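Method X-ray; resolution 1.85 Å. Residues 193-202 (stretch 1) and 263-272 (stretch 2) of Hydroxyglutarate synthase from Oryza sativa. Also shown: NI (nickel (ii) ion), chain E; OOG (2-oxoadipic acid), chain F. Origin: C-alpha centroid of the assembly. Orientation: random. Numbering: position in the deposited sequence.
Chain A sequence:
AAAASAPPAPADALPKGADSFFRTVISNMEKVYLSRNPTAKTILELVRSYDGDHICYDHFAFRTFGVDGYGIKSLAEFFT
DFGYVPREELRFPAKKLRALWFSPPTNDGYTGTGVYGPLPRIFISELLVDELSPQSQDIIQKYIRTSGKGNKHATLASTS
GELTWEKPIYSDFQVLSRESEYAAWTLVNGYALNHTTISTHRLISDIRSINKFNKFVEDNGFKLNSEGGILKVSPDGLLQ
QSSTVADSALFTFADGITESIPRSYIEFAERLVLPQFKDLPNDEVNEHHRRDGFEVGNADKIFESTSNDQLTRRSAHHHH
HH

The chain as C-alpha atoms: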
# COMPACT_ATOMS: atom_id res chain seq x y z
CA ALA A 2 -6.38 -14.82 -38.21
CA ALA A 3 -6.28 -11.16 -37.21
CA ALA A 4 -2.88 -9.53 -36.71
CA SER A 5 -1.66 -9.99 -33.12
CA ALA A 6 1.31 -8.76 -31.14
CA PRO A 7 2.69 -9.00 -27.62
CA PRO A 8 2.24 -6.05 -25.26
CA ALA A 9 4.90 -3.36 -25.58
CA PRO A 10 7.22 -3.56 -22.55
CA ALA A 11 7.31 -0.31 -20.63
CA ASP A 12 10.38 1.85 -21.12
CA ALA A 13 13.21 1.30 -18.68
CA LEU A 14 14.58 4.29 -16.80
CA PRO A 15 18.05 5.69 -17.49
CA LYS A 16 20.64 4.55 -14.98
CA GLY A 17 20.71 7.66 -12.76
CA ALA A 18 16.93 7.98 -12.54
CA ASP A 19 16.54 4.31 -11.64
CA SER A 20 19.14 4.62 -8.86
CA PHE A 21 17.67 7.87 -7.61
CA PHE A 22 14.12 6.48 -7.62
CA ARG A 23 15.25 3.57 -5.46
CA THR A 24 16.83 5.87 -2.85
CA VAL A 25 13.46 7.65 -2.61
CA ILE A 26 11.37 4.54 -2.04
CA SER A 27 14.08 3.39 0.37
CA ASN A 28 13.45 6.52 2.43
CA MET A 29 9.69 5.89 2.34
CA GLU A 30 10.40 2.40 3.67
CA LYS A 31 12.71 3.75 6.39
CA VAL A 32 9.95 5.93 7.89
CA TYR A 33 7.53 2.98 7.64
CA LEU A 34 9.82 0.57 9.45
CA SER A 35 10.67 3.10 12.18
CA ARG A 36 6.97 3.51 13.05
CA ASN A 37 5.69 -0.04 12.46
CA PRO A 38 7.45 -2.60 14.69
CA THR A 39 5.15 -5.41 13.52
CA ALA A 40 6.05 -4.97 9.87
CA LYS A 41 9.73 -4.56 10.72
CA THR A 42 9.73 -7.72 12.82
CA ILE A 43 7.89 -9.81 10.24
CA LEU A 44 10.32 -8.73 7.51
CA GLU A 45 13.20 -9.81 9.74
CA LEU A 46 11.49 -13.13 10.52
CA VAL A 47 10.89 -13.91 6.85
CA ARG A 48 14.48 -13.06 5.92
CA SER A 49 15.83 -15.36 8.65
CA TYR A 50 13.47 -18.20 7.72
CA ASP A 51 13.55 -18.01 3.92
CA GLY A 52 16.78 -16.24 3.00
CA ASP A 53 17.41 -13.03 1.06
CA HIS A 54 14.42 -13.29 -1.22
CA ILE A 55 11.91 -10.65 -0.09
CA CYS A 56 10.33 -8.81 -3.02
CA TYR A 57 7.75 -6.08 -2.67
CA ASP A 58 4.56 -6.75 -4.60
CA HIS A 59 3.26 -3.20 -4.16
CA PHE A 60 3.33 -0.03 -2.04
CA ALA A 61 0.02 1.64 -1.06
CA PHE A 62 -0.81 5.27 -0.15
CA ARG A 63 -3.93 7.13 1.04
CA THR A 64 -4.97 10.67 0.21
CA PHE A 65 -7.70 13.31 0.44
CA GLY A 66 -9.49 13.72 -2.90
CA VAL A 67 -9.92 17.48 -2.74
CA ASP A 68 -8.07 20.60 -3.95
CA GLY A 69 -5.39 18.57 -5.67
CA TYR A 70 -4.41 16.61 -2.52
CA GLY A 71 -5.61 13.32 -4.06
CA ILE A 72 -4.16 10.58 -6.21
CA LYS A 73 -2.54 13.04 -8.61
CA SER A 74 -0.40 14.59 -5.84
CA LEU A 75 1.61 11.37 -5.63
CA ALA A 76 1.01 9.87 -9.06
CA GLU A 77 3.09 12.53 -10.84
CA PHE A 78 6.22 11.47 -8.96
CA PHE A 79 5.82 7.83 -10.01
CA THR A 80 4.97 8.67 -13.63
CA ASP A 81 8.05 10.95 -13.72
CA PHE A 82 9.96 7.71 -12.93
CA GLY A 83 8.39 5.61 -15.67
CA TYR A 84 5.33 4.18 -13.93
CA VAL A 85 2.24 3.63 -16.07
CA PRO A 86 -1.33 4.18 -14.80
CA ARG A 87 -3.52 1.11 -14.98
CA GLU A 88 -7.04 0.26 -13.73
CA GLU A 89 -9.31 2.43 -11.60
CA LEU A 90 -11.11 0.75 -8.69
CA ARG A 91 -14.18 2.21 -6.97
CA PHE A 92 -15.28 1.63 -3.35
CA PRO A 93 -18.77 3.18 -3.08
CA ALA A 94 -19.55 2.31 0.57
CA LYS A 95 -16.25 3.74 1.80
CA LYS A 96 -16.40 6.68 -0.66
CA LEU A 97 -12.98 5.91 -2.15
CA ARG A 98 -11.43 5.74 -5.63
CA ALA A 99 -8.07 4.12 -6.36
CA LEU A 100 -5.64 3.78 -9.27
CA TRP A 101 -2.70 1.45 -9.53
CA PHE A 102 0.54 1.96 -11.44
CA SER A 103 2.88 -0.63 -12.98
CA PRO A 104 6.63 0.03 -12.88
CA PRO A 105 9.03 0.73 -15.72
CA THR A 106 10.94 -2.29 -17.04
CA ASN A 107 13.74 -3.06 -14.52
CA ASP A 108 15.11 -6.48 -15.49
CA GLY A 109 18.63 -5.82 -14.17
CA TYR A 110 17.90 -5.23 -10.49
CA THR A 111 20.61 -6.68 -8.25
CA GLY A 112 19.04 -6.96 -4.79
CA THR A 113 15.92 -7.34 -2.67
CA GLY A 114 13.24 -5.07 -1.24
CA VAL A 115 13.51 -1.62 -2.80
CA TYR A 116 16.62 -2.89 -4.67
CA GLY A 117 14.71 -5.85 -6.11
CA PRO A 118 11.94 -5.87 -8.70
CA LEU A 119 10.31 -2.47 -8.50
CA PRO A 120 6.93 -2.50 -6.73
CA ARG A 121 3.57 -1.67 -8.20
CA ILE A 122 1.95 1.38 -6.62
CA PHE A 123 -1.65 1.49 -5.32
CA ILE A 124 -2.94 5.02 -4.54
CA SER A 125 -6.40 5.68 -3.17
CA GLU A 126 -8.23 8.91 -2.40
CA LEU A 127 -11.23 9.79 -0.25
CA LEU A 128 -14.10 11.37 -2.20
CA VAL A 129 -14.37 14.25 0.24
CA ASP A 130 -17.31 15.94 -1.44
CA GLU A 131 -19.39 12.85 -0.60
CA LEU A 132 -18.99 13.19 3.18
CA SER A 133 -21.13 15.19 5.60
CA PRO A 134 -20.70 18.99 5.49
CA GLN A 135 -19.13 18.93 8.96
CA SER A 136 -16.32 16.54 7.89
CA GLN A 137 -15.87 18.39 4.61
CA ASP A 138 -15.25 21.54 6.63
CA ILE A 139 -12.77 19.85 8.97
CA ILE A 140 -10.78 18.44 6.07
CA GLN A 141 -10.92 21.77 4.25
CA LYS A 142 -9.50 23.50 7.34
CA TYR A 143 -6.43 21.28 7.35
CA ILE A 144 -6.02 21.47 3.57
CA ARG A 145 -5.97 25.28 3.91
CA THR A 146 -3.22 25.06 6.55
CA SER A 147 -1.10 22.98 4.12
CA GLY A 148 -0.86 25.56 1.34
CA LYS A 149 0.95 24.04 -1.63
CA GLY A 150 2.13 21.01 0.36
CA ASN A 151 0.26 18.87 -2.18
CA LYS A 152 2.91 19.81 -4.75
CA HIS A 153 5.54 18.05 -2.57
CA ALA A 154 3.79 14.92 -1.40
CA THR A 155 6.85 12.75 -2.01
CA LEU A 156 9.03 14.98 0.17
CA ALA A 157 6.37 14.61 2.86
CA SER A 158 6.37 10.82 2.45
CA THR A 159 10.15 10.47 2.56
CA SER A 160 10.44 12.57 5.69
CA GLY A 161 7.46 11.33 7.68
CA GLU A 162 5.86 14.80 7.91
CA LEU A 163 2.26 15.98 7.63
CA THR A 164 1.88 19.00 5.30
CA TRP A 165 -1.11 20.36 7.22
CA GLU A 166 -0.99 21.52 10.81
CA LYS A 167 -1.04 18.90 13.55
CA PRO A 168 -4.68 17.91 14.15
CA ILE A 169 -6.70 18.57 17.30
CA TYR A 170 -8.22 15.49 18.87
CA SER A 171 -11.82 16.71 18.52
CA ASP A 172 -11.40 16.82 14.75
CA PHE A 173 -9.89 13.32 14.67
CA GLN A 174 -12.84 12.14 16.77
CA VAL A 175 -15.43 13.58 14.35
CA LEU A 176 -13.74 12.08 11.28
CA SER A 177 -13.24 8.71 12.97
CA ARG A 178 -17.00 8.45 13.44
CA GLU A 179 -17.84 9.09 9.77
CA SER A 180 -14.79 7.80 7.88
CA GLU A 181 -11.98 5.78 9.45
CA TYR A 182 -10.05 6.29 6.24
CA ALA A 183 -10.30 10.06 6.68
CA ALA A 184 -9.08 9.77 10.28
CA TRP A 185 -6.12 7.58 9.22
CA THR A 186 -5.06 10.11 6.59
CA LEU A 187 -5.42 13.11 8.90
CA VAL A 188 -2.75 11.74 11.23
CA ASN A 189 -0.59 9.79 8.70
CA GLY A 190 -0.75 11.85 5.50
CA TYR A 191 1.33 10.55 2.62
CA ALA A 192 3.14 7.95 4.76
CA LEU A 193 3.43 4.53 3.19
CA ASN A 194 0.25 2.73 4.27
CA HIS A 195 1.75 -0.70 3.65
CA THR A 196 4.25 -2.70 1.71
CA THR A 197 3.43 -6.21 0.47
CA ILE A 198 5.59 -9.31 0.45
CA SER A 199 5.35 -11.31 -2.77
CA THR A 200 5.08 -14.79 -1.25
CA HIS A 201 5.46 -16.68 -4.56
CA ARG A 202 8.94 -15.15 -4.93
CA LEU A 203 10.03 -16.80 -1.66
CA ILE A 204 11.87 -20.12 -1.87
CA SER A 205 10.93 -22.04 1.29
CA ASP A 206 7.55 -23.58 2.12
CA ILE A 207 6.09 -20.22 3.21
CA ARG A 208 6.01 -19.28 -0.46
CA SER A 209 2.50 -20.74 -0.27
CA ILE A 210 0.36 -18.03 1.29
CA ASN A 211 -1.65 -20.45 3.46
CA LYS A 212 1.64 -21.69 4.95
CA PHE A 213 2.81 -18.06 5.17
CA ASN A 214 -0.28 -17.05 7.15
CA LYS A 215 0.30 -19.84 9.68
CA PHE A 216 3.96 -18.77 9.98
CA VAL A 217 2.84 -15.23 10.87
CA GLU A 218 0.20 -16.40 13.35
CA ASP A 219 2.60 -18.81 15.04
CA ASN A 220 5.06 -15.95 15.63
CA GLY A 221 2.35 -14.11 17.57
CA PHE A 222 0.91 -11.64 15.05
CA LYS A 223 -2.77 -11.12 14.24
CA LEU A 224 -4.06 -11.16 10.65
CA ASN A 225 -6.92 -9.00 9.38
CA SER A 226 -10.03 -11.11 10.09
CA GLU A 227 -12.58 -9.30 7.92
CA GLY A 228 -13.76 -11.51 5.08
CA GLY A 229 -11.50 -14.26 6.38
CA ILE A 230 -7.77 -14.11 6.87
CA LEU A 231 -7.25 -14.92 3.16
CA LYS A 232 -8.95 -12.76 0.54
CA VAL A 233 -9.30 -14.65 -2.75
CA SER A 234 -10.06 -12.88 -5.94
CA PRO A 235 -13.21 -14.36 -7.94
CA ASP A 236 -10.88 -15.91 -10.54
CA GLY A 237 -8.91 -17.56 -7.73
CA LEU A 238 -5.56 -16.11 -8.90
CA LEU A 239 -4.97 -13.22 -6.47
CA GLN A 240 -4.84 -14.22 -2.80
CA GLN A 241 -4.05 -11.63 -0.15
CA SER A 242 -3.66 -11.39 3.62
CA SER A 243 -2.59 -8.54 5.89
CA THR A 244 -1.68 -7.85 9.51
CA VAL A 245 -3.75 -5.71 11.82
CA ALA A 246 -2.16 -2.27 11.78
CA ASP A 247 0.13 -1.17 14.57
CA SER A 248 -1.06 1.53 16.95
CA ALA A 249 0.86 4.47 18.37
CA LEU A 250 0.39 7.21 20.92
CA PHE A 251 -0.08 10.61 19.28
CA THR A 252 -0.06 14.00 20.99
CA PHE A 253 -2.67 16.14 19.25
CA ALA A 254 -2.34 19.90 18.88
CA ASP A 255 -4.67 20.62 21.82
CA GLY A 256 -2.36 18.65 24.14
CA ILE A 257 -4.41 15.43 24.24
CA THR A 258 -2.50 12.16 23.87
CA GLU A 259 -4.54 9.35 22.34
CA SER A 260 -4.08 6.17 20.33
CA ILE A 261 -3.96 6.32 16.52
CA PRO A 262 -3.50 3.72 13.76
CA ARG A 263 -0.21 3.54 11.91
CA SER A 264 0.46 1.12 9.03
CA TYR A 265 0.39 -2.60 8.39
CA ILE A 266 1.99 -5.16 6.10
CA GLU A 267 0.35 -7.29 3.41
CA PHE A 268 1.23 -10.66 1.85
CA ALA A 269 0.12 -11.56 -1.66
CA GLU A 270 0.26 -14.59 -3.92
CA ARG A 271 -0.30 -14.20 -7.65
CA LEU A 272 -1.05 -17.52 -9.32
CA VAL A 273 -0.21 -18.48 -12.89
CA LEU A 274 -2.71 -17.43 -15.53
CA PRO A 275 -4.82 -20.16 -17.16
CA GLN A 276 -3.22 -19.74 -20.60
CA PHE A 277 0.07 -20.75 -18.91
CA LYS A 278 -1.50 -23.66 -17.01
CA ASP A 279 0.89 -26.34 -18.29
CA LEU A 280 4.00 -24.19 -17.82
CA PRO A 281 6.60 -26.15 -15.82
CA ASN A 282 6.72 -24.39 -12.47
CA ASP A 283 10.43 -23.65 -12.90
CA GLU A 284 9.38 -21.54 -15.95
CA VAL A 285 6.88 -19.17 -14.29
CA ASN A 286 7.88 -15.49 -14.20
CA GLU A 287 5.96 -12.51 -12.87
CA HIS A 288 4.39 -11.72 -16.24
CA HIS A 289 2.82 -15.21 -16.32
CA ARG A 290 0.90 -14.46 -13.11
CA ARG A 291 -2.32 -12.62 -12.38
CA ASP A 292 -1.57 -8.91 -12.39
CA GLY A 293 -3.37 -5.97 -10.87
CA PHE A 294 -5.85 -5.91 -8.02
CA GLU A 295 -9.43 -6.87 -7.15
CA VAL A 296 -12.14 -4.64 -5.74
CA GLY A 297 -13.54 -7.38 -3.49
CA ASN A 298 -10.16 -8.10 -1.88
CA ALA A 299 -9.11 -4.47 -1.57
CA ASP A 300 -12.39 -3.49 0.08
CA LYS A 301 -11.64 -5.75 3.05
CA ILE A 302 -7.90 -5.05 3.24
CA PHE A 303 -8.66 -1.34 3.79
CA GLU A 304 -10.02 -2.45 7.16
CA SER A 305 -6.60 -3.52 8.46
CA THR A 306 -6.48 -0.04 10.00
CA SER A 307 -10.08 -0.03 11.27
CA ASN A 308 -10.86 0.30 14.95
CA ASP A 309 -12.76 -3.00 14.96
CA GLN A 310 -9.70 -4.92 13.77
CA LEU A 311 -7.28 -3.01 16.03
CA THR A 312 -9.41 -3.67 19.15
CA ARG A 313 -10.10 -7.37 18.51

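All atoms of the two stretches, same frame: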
# COMPACT_ATOMS: atom_id res chain seq x y z
N LEU A 193 3.72 5.84 3.77
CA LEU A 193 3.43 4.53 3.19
C LEU A 193 2.44 3.79 4.08
O LEU A 193 2.69 3.60 5.28
CB LEU A 193 4.73 3.76 3.06
CG LEU A 193 4.63 2.39 2.46
CD1 LEU A 193 4.25 2.42 0.97
CD2 LEU A 193 6.00 1.76 2.67
N ASN A 194 1.31 3.39 3.49
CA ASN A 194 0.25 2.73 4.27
C ASN A 194 0.55 1.24 4.46
O ASN A 194 0.24 0.66 5.51
CB ASN A 194 -1.09 2.94 3.57
CG ASN A 194 -2.18 2.09 4.16
OD1 ASN A 194 -2.45 1.00 3.67
ND2 ASN A 194 -2.80 2.58 5.22
N HIS A 195 1.16 0.61 3.45
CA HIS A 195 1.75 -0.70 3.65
C HIS A 195 2.66 -1.04 2.48
O HIS A 195 2.57 -0.47 1.38
CB HIS A 195 0.69 -1.79 3.85
CG HIS A 195 -0.17 -2.06 2.65
ND1 HIS A 195 -1.33 -1.36 2.39
CD2 HIS A 195 -0.06 -2.98 1.67
CE1 HIS A 195 -1.89 -1.84 1.29
NE2 HIS A 195 -1.12 -2.81 0.82
N THR A 196 3.58 -1.95 2.75
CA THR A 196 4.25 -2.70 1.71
C THR A 196 3.65 -4.10 1.72
O THR A 196 2.92 -4.47 2.65
CB THR A 196 5.77 -2.72 1.91
OG1 THR A 196 6.40 -3.19 0.70
CG2 THR A 196 6.14 -3.63 3.06
N THR A 197 4.00 -4.88 0.71
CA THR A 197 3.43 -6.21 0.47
C THR A 197 4.54 -7.16 0.09
O THR A 197 5.30 -6.87 -0.83
CB THR A 197 2.43 -6.14 -0.69
OG1 THR A 197 1.50 -5.09 -0.43
CG2 THR A 197 1.67 -7.43 -0.86
N ILE A 198 4.61 -8.29 0.78
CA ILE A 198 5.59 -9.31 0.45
C ILE A 198 4.98 -10.21 -0.62
O ILE A 198 3.87 -10.72 -0.48
CB ILE A 198 5.98 -10.13 1.68
CG1 ILE A 198 6.68 -9.25 2.72
CG2 ILE A 198 6.85 -11.30 1.29
CD1 ILE A 198 6.94 -10.02 4.01
N SER A 199 5.73 -10.40 -1.70
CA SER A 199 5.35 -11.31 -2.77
C SER A 199 5.70 -12.73 -2.34
O SER A 199 6.84 -13.17 -2.51
CB SER A 199 6.07 -10.92 -4.05
OG SER A 199 5.75 -11.85 -5.05
N THR A 200 4.73 -13.48 -1.81
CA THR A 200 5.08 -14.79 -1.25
C THR A 200 5.60 -15.75 -2.31
O THR A 200 6.49 -16.56 -2.02
CB THR A 200 3.91 -15.43 -0.49
OG1 THR A 200 2.90 -15.92 -1.38
CG2 THR A 200 3.33 -14.42 0.49
N HIS A 201 5.04 -15.73 -3.52
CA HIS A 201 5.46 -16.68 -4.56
C HIS A 201 6.90 -16.47 -5.00
O HIS A 201 7.46 -17.35 -5.66
CB HIS A 201 4.53 -16.60 -5.78
CG HIS A 201 4.41 -15.22 -6.36
ND1 HIS A 201 3.48 -14.30 -5.90
CD2 HIS A 201 5.09 -14.60 -7.35
CE1 HIS A 201 3.62 -13.17 -6.57
NE2 HIS A 201 4.58 -13.33 -7.47
N ARG A 202 7.52 -15.34 -4.67
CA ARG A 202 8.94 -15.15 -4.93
C ARG A 202 9.82 -15.67 -3.80
O ARG A 202 11.05 -15.69 -3.95
CB ARG A 202 9.22 -13.67 -5.20
CG ARG A 202 8.50 -13.21 -6.48
CD ARG A 202 8.90 -11.81 -6.90
NE ARG A 202 9.86 -11.87 -7.98
CZ ARG A 202 9.84 -11.09 -9.05
NH1 ARG A 202 8.89 -10.17 -9.17
NH2 ARG A 202 10.76 -11.23 -9.98
N ARG A 263 -1.29 3.35 12.88
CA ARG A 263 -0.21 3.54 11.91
C ARG A 263 -0.48 2.57 10.75
O ARG A 263 -1.62 2.46 10.27
CB ARG A 263 1.16 3.35 12.57
CG ARG A 263 1.50 4.45 13.61
CD ARG A 263 1.59 5.81 12.97
NE ARG A 263 2.36 6.78 13.74
CZ ARG A 263 2.41 8.08 13.46
NH1 ARG A 263 1.70 8.57 12.45
NH2 ARG A 263 3.15 8.89 14.20
N SER A 264 0.55 1.89 10.27
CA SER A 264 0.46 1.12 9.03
C SER A 264 0.50 -0.36 9.34
O SER A 264 0.56 -0.80 10.49
CB SER A 264 1.59 1.54 8.09
OG SER A 264 1.44 2.91 7.76
N TYR A 265 0.44 -1.16 8.27
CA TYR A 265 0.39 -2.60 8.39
C TYR A 265 1.22 -3.17 7.26
O TYR A 265 1.86 -2.43 6.51
CB TYR A 265 -1.05 -3.12 8.35
CG TYR A 265 -1.82 -2.87 7.05
CD1 TYR A 265 -2.53 -1.70 6.86
CD2 TYR A 265 -1.87 -3.82 6.04
CE1 TYR A 265 -3.25 -1.46 5.73
CE2 TYR A 265 -2.60 -3.58 4.88
CZ TYR A 265 -3.29 -2.39 4.74
OH TYR A 265 -4.03 -2.11 3.61
N ILE A 266 1.27 -4.49 7.17
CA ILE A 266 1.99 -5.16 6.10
C ILE A 266 1.08 -6.21 5.47
O ILE A 266 0.30 -6.86 6.17
CB ILE A 266 3.33 -5.76 6.59
CG1 ILE A 266 4.12 -6.34 5.41
CG2 ILE A 266 3.13 -6.84 7.67
CD1 ILE A 266 5.62 -6.66 5.70
N GLU A 267 1.17 -6.35 4.15
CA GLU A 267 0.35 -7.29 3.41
C GLU A 267 1.24 -8.37 2.80
O GLU A 267 2.47 -8.22 2.67
CB GLU A 267 -0.47 -6.53 2.35
CG GLU A 267 -1.36 -7.39 1.49
CD GLU A 267 -1.80 -6.68 0.22
OE1 GLU A 267 -2.17 -5.50 0.31
OE2 GLU A 267 -1.77 -7.29 -0.88
N PHE A 268 0.61 -9.52 2.52
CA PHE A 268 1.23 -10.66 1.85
C PHE A 268 0.33 -11.09 0.70
O PHE A 268 -0.90 -11.19 0.86
CB PHE A 268 1.46 -11.80 2.84
CG PHE A 268 1.70 -11.32 4.25
CD1 PHE A 268 2.89 -10.70 4.60
CD2 PHE A 268 0.72 -11.50 5.22
CE1 PHE A 268 3.11 -10.27 5.91
CE2 PHE A 268 0.92 -11.07 6.52
CZ PHE A 268 2.11 -10.45 6.87
N ALA A 269 0.92 -11.30 -0.47
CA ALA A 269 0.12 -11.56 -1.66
C ALA A 269 0.73 -12.68 -2.48
O ALA A 269 1.96 -12.76 -2.64
CB ALA A 269 -0.03 -10.30 -2.51
N GLU A 270 -0.14 -13.54 -2.99
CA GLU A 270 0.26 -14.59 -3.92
C GLU A 270 -0.48 -14.37 -5.22
O GLU A 270 -1.71 -14.27 -5.23
CB GLU A 270 -0.06 -15.99 -3.37
CG GLU A 270 0.51 -17.13 -4.28
CD GLU A 270 0.53 -18.52 -3.62
OE1 GLU A 270 0.26 -18.61 -2.41
OE2 GLU A 270 0.81 -19.52 -4.33
N ARG A 271 0.26 -14.28 -6.31
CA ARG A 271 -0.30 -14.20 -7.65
C ARG A 271 -0.08 -15.53 -8.35
O ARG A 271 1.08 -15.92 -8.59
CB ARG A 271 0.33 -13.05 -8.43
CG ARG A 271 0.23 -11.68 -7.71
CD ARG A 271 0.89 -10.51 -8.50
NE ARG A 271 0.54 -9.26 -7.83
CZ ARG A 271 -0.58 -8.57 -8.03
NH1 ARG A 271 -0.80 -7.48 -7.34
NH2 ARG A 271 -1.45 -8.96 -8.95
N LEU A 272 -1.16 -16.21 -8.69
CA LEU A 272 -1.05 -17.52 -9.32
C LEU A 272 -0.90 -17.39 -10.83
O LEU A 272 -1.24 -16.37 -11.43
CB LEU A 272 -2.27 -18.38 -9.01
CG LEU A 272 -2.44 -18.81 -7.54
CD1 LEU A 272 -3.55 -19.87 -7.47
CD2 LEU A 272 -1.15 -19.34 -6.94
NI NI E . -2.22 -3.89 -0.71
C2 OOG F . -5.06 -0.05 0.37
C3 OOG F . -5.86 -1.34 0.49
C4 OOG F . -6.00 -2.01 -0.89
C6 OOG F . -4.85 -4.11 -2.01
O4 OOG F . -5.88 -4.38 -2.68
O3 OOG F . -3.91 -4.93 -1.96
C5 OOG F . -4.74 -2.78 -1.27
C1 OOG F . -5.08 0.77 1.67
O1 OOG F . -4.79 1.91 1.66
O2 OOG F . -5.44 0.19 2.89
O5 OOG F . -3.67 -2.36 -0.99

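The strands ending at Ser-199 and Arg-271 run side by side in parallel, their axes 32° apart and 4.4 Å at closest approach, although any touching pair is at least 68 positions apart in sequence. The firm part of the ladder alternates between the chains: Glu-267 N donates to Thr-196 O (3.0 Å), Ile-198 N to Glu-267 O (2.9 Å), Ala-269 N to Ile-198 O (3.0 Å) and Thr-200 N to Ala-269 O (3.0 Å). Thr-197 CA adds a CA-H...O contact to Glu-267 O at 3.1 Å. Toward the N-terminal end the pairing loosens; Tyr-265 N makes a weak bond to Asn-194 O (3.3 Å), and the short side chain of Ser-264 reaches back so that OG donates to Leu-193 O (2.9 Å).

The face carrying His-195, Thr-197, Tyr-265, Glu-267 and Ala-269 holds the metal site. His-195 NE2 and Glu-267 OE1 lie 2.9 Å apart because both bind the nickel ion, at 2.2 Å and 1.9 Å from NI respectively; 2-oxoadipic acid adds O5 (2.1 Å from NI) and O3 (2.4 Å from NI), and one further ligand atom comes from elsewhere in the structure. An imidazole and a carboxylate on adjacent strands thus clamp one ion. The His-195 and Tyr-265 rings are nearly parallel but slid apart, centroids 4.5 Å distant, and His-195 CB sits over the tyrosine face, 3.9 Å from its centroid. Tyr-265 OH donates to OOG O2 (2.8 Å), binding the acid's other end. Ala-269 CB packs 3.7 Å from Thr-197 CG2.

The face bearing Thr-196, Ile-198, Ile-266 and Phe-268 is mainly apolar: Ile-198 CD1 meets Ile-266 CD1 at 4.0 Å and the edge of the Phe-268 ring at CD1, 4.1 Å away. Thr-200 CG2 packs 4.0 Å from Phe-268 CB. Beyond the strand, His-201 points toward stretch 2, its ring beside Glu-270 and Arg-271. Altogether 782 Å² is buried between the two stretches, both sides summed.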